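Local atomic coordinates of CG8862 (Drosophila melanogaster, PDB entry 3ISM), a protein that probably cleaves DNA and RNA as a magnesium-dependent mitochondrial endonuclease of the non-specific nuclease family. Residues His101-Ala105 / Glu117-Leu121. Residues are numbered along the deposited sequence; the frame is centred on the assembly and turned at random.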
loop_
_atom_site.group_PDB
_atom_site.type_symbol
_atom_site.label_atom_id
_atom_site.label_comp_id
_atom_site.label_asym_id
_atom_site.label_seq_id
_atom_site.Cartn_x
_atom_site.Cartn_y
_atom_site.Cartn_z
ATOM N N HIS B 101 5.756 10.051 16.548
ATOM C CA HIS B 101 7.113 9.594 16.258
ATOM C C HIS B 101 7.119 8.086 15.991
ATOM O O HIS B 101 6.561 7.311 16.787
ATOM C CB HIS B 101 8.027 9.801 17.461
ATOM C CG HIS B 101 8.436 11.214 17.709
ATOM N ND1 HIS B 101 7.640 12.117 18.389
ATOM C CD2 HIS B 101 9.597 11.859 17.443
ATOM C CE1 HIS B 101 8.281 13.269 18.490
ATOM N NE2 HIS B 101 9.471 13.137 17.929
ATOM N N MET B 102 7.775 7.674 14.908
ATOM C CA MET B 102 8.171 6.273 14.773
ATOM C C MET B 102 9.446 5.993 15.591
ATOM O O MET B 102 9.439 5.141 16.469
ATOM C CB MET B 102 8.305 5.860 13.294
ATOM C CG MET B 102 7.013 5.962 12.475
ATOM S SD MET B 102 5.650 4.874 12.999
ATOM C CE MET B 102 4.756 5.973 14.135
ATOM N N ALA B 103 10.532 6.704 15.304
ATOM C CA ALA B 103 11.705 6.705 16.165
ATOM C C ALA B 103 11.458 7.765 17.237
ATOM O O ALA B 103 11.464 8.968 16.931
ATOM C CB ALA B 103 12.969 7.054 15.368
ATOM N N ALA B 104 11.216 7.320 18.472
ATOM C CA ALA B 104 10.858 8.217 19.583
ATOM C C ALA B 104 12.005 9.135 19.990
ATOM O O ALA B 104 13.177 8.746 19.966
ATOM C CB ALA B 104 10.373 7.412 20.797
ATOM N N ALA B 105 11.654 10.360 20.360
ATOM C CA ALA B 105 12.638 11.369 20.736
ATOM C C ALA B 105 13.472 10.935 21.952
ATOM O O ALA B 105 14.662 11.268 22.058
ATOM C CB ALA B 105 11.933 12.675 21.008
ATOM N N GLU B 117 16.505 15.532 15.158
ATOM C CA GLU B 117 16.235 14.800 13.927
ATOM C C GLU B 117 15.010 13.863 13.985
ATOM O O GLU B 117 14.484 13.470 12.941
ATOM C CB GLU B 117 17.486 14.029 13.480
ATOM C CG GLU B 117 18.646 14.893 12.946
ATOM C CD GLU B 117 19.976 14.131 12.948
ATOM O OE1 GLU B 117 19.953 12.893 13.131
ATOM O OE2 GLU B 117 21.049 14.757 12.793
ATOM N N THR B 118 14.548 13.493 15.180
ATOM C CA THR B 118 13.320 12.688 15.274
ATOM C C THR B 118 12.071 13.538 15.033
ATOM O O THR B 118 10.975 13.007 14.863
ATOM C CB THR B 118 13.183 11.960 16.636
ATOM O OG1 THR B 118 12.974 12.920 17.687
ATOM C CG2 THR B 118 14.441 11.148 16.941
ATOM N N PHE B 119 12.226 14.857 14.996
ATOM C CA PHE B 119 11.072 15.734 14.770
ATOM C C PHE B 119 10.766 16.093 13.303
ATOM O O PHE B 119 9.840 16.864 13.029
ATOM C CB PHE B 119 11.150 16.977 15.660
ATOM C CG PHE B 119 10.795 16.705 17.102
ATOM C CD1 PHE B 119 9.540 17.047 17.596
ATOM C CD2 PHE B 119 11.710 16.094 17.961
ATOM C CE1 PHE B 119 9.204 16.795 18.927
ATOM C CE2 PHE B 119 11.382 15.842 19.304
ATOM C CZ PHE B 119 10.126 16.194 19.786
ATOM N N TYR B 120 11.517 15.518 12.360
ATOM C CA TYR B 120 11.155 15.658 10.954
ATOM C C TYR B 120 9.835 14.953 10.734
ATOM O O TYR B 120 9.644 13.828 11.218
ATOM C CB TYR B 120 12.211 15.065 10.024
ATOM C CG TYR B 120 13.441 15.916 9.881
ATOM C CD1 TYR B 120 13.380 17.156 9.258
ATOM C CD2 TYR B 120 14.672 15.479 10.372
ATOM C CE1 TYR B 120 14.521 17.954 9.130
ATOM C CE2 TYR B 120 15.816 16.257 10.242
ATOM C CZ TYR B 120 15.732 17.491 9.615
ATOM O OH TYR B 120 16.862 18.274 9.487
ATOM N N LEU B 121 8.929 15.606 10.006
ATOM C CA LEU B 121 7.639 15.012 9.683
ATOM C C LEU B 121 7.726 13.705 8.886
ATOM O O LEU B 121 6.752 12.961 8.825
ATOM C CB LEU B 121 6.747 16.013 8.944
ATOM C CG LEU B 121 6.319 17.179 9.837
ATOM C CD1 LEU B 121 5.738 18.302 8.996
ATOM C CD2 LEU B 121 5.320 16.700 10.902
#
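The carbonyl oxygen of Thr-118 is shared: CD2 of His-101 comes within 3.1 Å of Thr-118 O, while Asn-123 ND2 gives that oxygen a hydrogen bond. The same amide nitrogen also binds Ala-103 O, so Asn-123 ties the two segments together, which share no direct hydrogen bond. His-101 NE2 is near Thr-118 O too, but at a poor angle for bonding. NE2 points at the face of the Phe-119 ring, sitting 3.5 Å above the ring plane and over its centre. This is a T-shaped pair, imidazole edge to phenyl face, with the planes at 85° and the centroids 4.5 Å apart. Phe-119 CG lies anti to its own carbonyl carbon (chi1 -76°), which swings the phenyl ring toward 101-105 and presents its face to the imidazole edge. With an alanine here the phenyl face under NE2 is gone, and the His-101 ring would probably be freer to turn. Phe-119 CE2 also packs on Ala-105 CB at 3.6 Å. Beside it, Thr-118 OG1 rests against Ala-105 CA at 3.4 Å and hydrogen-bonds back to Cys-115 O, while CB of Thr-118 abuts Ala-103 O. His-101 is the predicted proton acceptor, its side chain about 4 Å from the bound magnesium ion at nearest approach, so Phe-119 and Thr-118 probably help to fix the orientation of its ring in the His-Me finger site. His-101 closes strand 98-101, and the chain then runs through helix 112-116 to 117-121 before antiparallel strand 124-127; Ala-103 packs on strand 49-57, and Ala-104 reaches Glu-141 of helix 136-146.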